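Local coordinates for protein Bug27 (Bordetella pertussis, PDB 2QPQ) that probably binds a small solute in the periplasm, as a two-lobed Venus flytrap solute-binding protein of the Bug family, at residues 124-138 against 153-165. Residues are numbered along the deposited sequence; the frame is centred on the assembly and turned at random.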
loop_
_atom_site.group_PDB
_atom_site.type_symbol
_atom_site.label_atom_id
_atom_site.label_comp_id
_atom_site.label_asym_id
_atom_site.label_seq_id
_atom_site.Cartn_x
_atom_site.Cartn_y
_atom_site.Cartn_z
ATOM N N ALA A 124 12.003 -8.045 21.339
ATOM C CA ALA A 124 11.060 -6.960 21.608
ATOM C C ALA A 124 9.904 -7.321 22.542
ATOM O O ALA A 124 9.003 -6.507 22.742
ATOM C CB ALA A 124 10.521 -6.366 20.263
ATOM N N LYS A 125 9.931 -8.530 23.125
ATOM C CA LYS A 125 8.836 -8.966 24.007
ATOM C C LYS A 125 8.568 -8.009 25.177
ATOM O O LYS A 125 7.413 -7.670 25.421
ATOM C CB LYS A 125 9.020 -10.423 24.511
ATOM C CG LYS A 125 8.106 -11.495 23.872
ATOM C CD LYS A 125 6.598 -11.123 23.838
ATOM C CE LYS A 125 5.940 -11.227 25.221
ATOM N NZ LYS A 125 5.115 -10.016 25.594
ATOM N N GLN A 126 9.618 -7.571 25.883
ATOM C CA GLN A 126 9.471 -6.661 27.065
ATOM C C GLN A 126 9.296 -5.153 26.698
ATOM O O GLN A 126 9.747 -4.736 25.626
ATOM C CB GLN A 126 10.640 -6.875 28.050
ATOM C CG GLN A 126 10.786 -8.324 28.558
ATOM C CD GLN A 126 11.703 -8.457 29.773
ATOM O OE1 GLN A 126 11.544 -7.741 30.769
ATOM N NE2 GLN A 126 12.659 -9.403 29.709
ATOM N N THR A 127 8.703 -4.371 27.620
ATOM C CA THR A 127 8.024 -3.024 27.424
ATOM C C THR A 127 8.779 -1.715 27.055
ATOM O O THR A 127 8.866 -1.275 25.892
ATOM C CB THR A 127 7.373 -2.636 28.727
ATOM O OG1 THR A 127 8.190 -3.137 29.802
ATOM C CG2 THR A 127 5.973 -3.181 28.796
ATOM N N ASN A 128 9.232 -1.019 28.086
ATOM C CA ASN A 128 10.416 -0.241 27.891
ATOM C C ASN A 128 11.307 -1.400 27.381
ATOM O O ASN A 128 11.047 -2.591 27.696
ATOM C CB ASN A 128 10.890 0.400 29.203
ATOM C CG ASN A 128 9.730 1.015 30.012
ATOM O OD1 ASN A 128 9.258 2.095 29.716
ATOM N ND2 ASN A 128 9.274 0.298 31.038
ATOM N N THR A 129 12.325 -1.022 26.630
ATOM C CA THR A 129 13.068 -1.767 25.533
ATOM C C THR A 129 13.149 -0.889 24.257
ATOM O O THR A 129 12.296 0.055 24.038
ATOM C CB THR A 129 12.724 -3.269 25.146
ATOM O OG1 THR A 129 11.482 -3.374 24.403
ATOM C CG2 THR A 129 12.810 -4.242 26.340
ATOM N N GLN A 130 14.183 -1.206 23.446
ATOM C CA GLN A 130 14.703 -0.307 22.413
ATOM C C GLN A 130 14.862 -0.913 21.004
ATOM O O GLN A 130 15.733 -0.494 20.259
ATOM C CB GLN A 130 16.047 0.286 22.870
ATOM C CG GLN A 130 15.937 1.103 24.197
ATOM C CD GLN A 130 16.143 0.263 25.441
ATOM O OE1 GLN A 130 17.027 -0.577 25.484
ATOM N NE2 GLN A 130 15.336 0.499 26.463
ATOM N N VAL A 131 14.009 -1.866 20.632
ATOM C CA VAL A 131 13.982 -2.372 19.250
ATOM C C VAL A 131 13.124 -1.408 18.415
ATOM O O VAL A 131 11.904 -1.327 18.600
ATOM C CB VAL A 131 13.427 -3.810 19.208
ATOM C CG1 VAL A 131 13.500 -4.436 17.781
ATOM C CG2 VAL A 131 14.175 -4.691 20.213
ATOM N N THR A 132 13.777 -0.655 17.526
ATOM C CA THR A 132 13.100 0.328 16.690
ATOM C C THR A 132 12.945 -0.308 15.331
ATOM O O THR A 132 13.728 -1.172 14.954
ATOM C CB THR A 132 13.958 1.600 16.571
ATOM O OG1 THR A 132 15.301 1.217 16.201
ATOM C CG2 THR A 132 14.013 2.322 17.921
ATOM N N TYR A 133 11.912 0.097 14.605
ATOM C CA TYR A 133 11.759 -0.300 13.221
ATOM C C TYR A 133 11.432 0.917 12.406
ATOM O O TYR A 133 10.555 1.700 12.784
ATOM C CB TYR A 133 10.660 -1.357 13.081
ATOM C CG TYR A 133 9.213 -0.919 13.342
ATOM C CD1 TYR A 133 8.375 -0.588 12.280
ATOM C CD2 TYR A 133 8.682 -0.887 14.621
ATOM C CE1 TYR A 133 7.065 -0.186 12.482
ATOM C CE2 TYR A 133 7.335 -0.485 14.851
ATOM C CZ TYR A 133 6.552 -0.160 13.762
ATOM O OH TYR A 133 5.253 0.186 13.907
ATOM N N GLY A 134 12.118 1.081 11.290
ATOM C CA GLY A 134 11.736 2.134 10.337
ATOM C C GLY A 134 10.478 1.747 9.561
ATOM O O GLY A 134 10.130 0.569 9.488
ATOM N N SER A 135 9.749 2.737 9.041
ATOM C CA SER A 135 8.693 2.468 8.069
ATOM C C SER A 135 8.737 3.517 6.981
ATOM O O SER A 135 9.481 4.463 7.093
ATOM C CB SER A 135 7.299 2.464 8.722
ATOM O OG SER A 135 6.846 3.793 8.887
ATOM N N CYS A 136 7.876 3.349 5.976
ATOM C CA CYS A 136 7.709 4.251 4.842
ATOM C C CYS A 136 6.924 5.535 5.237
ATOM O O CYS A 136 6.760 6.427 4.418
ATOM C CB CYS A 136 7.000 3.463 3.683
ATOM S SG CYS A 136 8.118 2.107 3.171
ATOM N N GLY A 137 6.487 5.644 6.498
ATOM C CA GLY A 137 5.851 6.865 6.958
ATOM C C GLY A 137 4.819 6.646 8.047
ATOM O O GLY A 137 4.232 5.576 8.191
ATOM N N ASN A 138 4.621 7.683 8.830
ATOM C CA ASN A 138 3.601 7.689 9.863
ATOM C C ASN A 138 2.214 7.476 9.231
ATOM O O ASN A 138 1.809 8.219 8.302
ATOM C CB ASN A 138 3.698 9.022 10.566
ATOM C CG ASN A 138 3.125 8.984 11.940
ATOM O OD1 ASN A 138 3.203 7.972 12.623
ATOM N ND2 ASN A 138 2.526 10.078 12.349
ATOM N N ALA A 153 1.506 -9.996 18.502
ATOM C CA ALA A 153 2.558 -10.820 19.091
ATOM C C ALA A 153 2.879 -10.358 20.515
ATOM O O ALA A 153 3.766 -10.922 21.182
ATOM C CB ALA A 153 3.771 -10.762 18.245
ATOM N N LYS A 154 2.169 -9.316 20.947
ATOM C CA LYS A 154 2.410 -8.608 22.217
ATOM C C LYS A 154 3.870 -8.171 22.391
ATOM O O LYS A 154 4.524 -8.479 23.383
ATOM C CB LYS A 154 1.895 -9.430 23.410
ATOM C CG LYS A 154 0.390 -9.718 23.306
ATOM C CD LYS A 154 -0.110 -10.648 24.432
ATOM C CE LYS A 154 0.422 -12.108 24.285
ATOM N NZ LYS A 154 -0.559 -13.159 24.803
ATOM N N THR A 155 4.378 -7.428 21.406
ATOM C CA THR A 155 5.743 -6.963 21.458
ATOM C C THR A 155 5.759 -5.432 21.585
ATOM O O THR A 155 4.691 -4.771 21.526
ATOM C CB THR A 155 6.613 -7.459 20.249
ATOM O OG1 THR A 155 6.010 -7.094 18.992
ATOM C CG2 THR A 155 6.802 -8.998 20.297
ATOM N N HIS A 156 6.967 -4.888 21.760
ATOM C CA HIS A 156 7.117 -3.461 22.037
ATOM C C HIS A 156 8.136 -2.745 21.135
ATOM O O HIS A 156 8.954 -1.950 21.603
ATOM C CB HIS A 156 7.414 -3.274 23.517
ATOM C CG HIS A 156 6.330 -3.815 24.390
ATOM N ND1 HIS A 156 6.396 -5.066 24.956
ATOM C CD2 HIS A 156 5.117 -3.314 24.723
ATOM C CE1 HIS A 156 5.280 -5.306 25.624
ATOM N NE2 HIS A 156 4.489 -4.257 25.498
ATOM N N MET A 157 8.082 -3.042 19.835
ATOM C CA MET A 157 8.957 -2.381 18.871
ATOM C C MET A 157 8.533 -0.925 18.772
ATOM O O MET A 157 7.335 -0.635 18.822
ATOM C CB MET A 157 8.842 -2.999 17.480
ATOM C CG MET A 157 9.197 -4.479 17.422
ATOM S SD MET A 157 8.994 -5.062 15.726
ATOM C CE MET A 157 7.291 -4.654 15.371
ATOM N N VAL A 158 9.517 -0.044 18.587
ATOM C CA VAL A 158 9.284 1.392 18.537
ATOM C C VAL A 158 9.387 1.895 17.095
ATOM O O VAL A 158 10.421 1.740 16.450
ATOM C CB VAL A 158 10.298 2.152 19.418
ATOM C CG1 VAL A 158 10.189 3.715 19.176
ATOM C CG2 VAL A 158 10.087 1.784 20.885
ATOM N N HIS A 159 8.314 2.521 16.619
ATOM C CA HIS A 159 8.243 2.957 15.216
ATOM C C HIS A 159 9.050 4.222 14.994
ATOM O O HIS A 159 8.927 5.223 15.745
ATOM C CB HIS A 159 6.776 3.161 14.831
ATOM C CG HIS A 159 6.561 3.878 13.537
ATOM N ND1 HIS A 159 7.074 3.445 12.330
ATOM C CD2 HIS A 159 5.848 4.995 13.260
ATOM C CE1 HIS A 159 6.680 4.266 11.364
ATOM N NE2 HIS A 159 5.939 5.211 11.907
ATOM N N VAL A 160 9.885 4.186 13.963
ATOM C CA VAL A 160 10.605 5.375 13.562
ATOM C C VAL A 160 10.213 5.636 12.092
ATOM O O VAL A 160 10.511 4.814 11.197
ATOM C CB VAL A 160 12.152 5.184 13.732
ATOM C CG1 VAL A 160 12.905 6.410 13.156
ATOM C CG2 VAL A 160 12.568 4.884 15.239
ATOM N N PRO A 161 9.478 6.735 11.834
ATOM C CA PRO A 161 8.995 6.927 10.483
ATOM C C PRO A 161 10.055 7.547 9.582
ATOM O O PRO A 161 10.853 8.369 10.042
ATOM C CB PRO A 161 7.822 7.890 10.665
ATOM C CG PRO A 161 8.263 8.751 11.869
ATOM C CD PRO A 161 8.992 7.788 12.759
ATOM N N TYR A 162 10.001 7.175 8.302
ATOM C CA TYR A 162 10.793 7.822 7.263
ATOM C C TYR A 162 9.890 8.450 6.208
ATOM O O TYR A 162 8.735 8.077 6.052
ATOM C CB TYR A 162 11.730 6.788 6.585
ATOM C CG TYR A 162 12.877 6.398 7.518
ATOM C CD1 TYR A 162 14.113 6.983 7.396
ATOM C CD2 TYR A 162 12.683 5.467 8.545
ATOM C CE1 TYR A 162 15.169 6.633 8.255
ATOM C CE2 TYR A 162 13.732 5.121 9.429
ATOM C CZ TYR A 162 14.952 5.725 9.271
ATOM O OH TYR A 162 15.974 5.435 10.133
ATOM N N LYS A 163 10.453 9.356 5.432
ATOM C CA LYS A 163 9.707 9.998 4.371
ATOM C C LYS A 163 9.760 9.089 3.117
ATOM O O LYS A 163 10.493 9.348 2.171
ATOM C CB LYS A 163 10.292 11.382 4.145
ATOM C CG LYS A 163 9.384 12.309 3.425
ATOM C CD LYS A 163 10.030 13.720 3.350
ATOM C CE LYS A 163 9.600 14.458 2.100
ATOM N NZ LYS A 163 8.143 14.404 1.787
ATOM N N GLY A 164 9.004 7.995 3.159
ATOM C CA GLY A 164 8.957 7.036 2.075
ATOM C C GLY A 164 9.911 5.868 2.274
ATOM O O GLY A 164 10.745 5.850 3.198
ATOM N N CYS A 165 9.814 4.902 1.376
ATOM C CA CYS A 165 10.582 3.682 1.501
ATOM C C CYS A 165 12.059 3.878 1.177
ATOM O O CYS A 165 12.904 3.160 1.714
ATOM C CB CYS A 165 9.999 2.540 0.651
ATOM S SG CYS A 165 8.302 1.991 1.087
HETATM O O HOH W 1 9.450 -0.150 23.717
HETATM O O HOH W 2 11.438 -2.640 21.963
#
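CA of His159 sits over one face of the Tyr133 ring, 3.9 Å from its centroid, while the Met157 sulfur approaches obliquely in a Met-aromatic contact. CG of Tyr133 stands between its backbone N and carbonyl carbon (chi1 68°), which lays the ring back across the neighbouring strand. In the loop before strand 158-161, the His156 ring carries CA of Thr127 on one face; at its edge, ND1 donates to Lys125 O (2.8 Å), a bond in the ring plane but well above the carbonyl plane. The bent chain of Lys125 brings NZ to 2.8 Å from Lys154 O, a hydrogen bond in the plane of that carbonyl. One water joins His156 O to Thr129 OG1 and Val131 N, so that two loop residues just before strand 132-135 are bridged to the His156 carbonyl. Between 132-135 and 158-161 the parallel pairing runs from Val158 N to Val131 O (2.7 Å) through to Tyr162 N and Ser135 O. Past the strands, the Cys136–Cys165 disulfide (SG to SG 2.1 Å) fastens the chain covalently, with the Cys136 side chain near a bound citrate, probably from the crystallisation liquor. The whole is a beta-alpha-beta unit: helix 141-153 makes the crossover and hydrogen-bonds Tyr133 OH through Glu147 OE2 and the His143 carbonyl, helix 117-123 packs against Val131 and Met157, and strand 180-183 continues the sheet beyond strand 132-135.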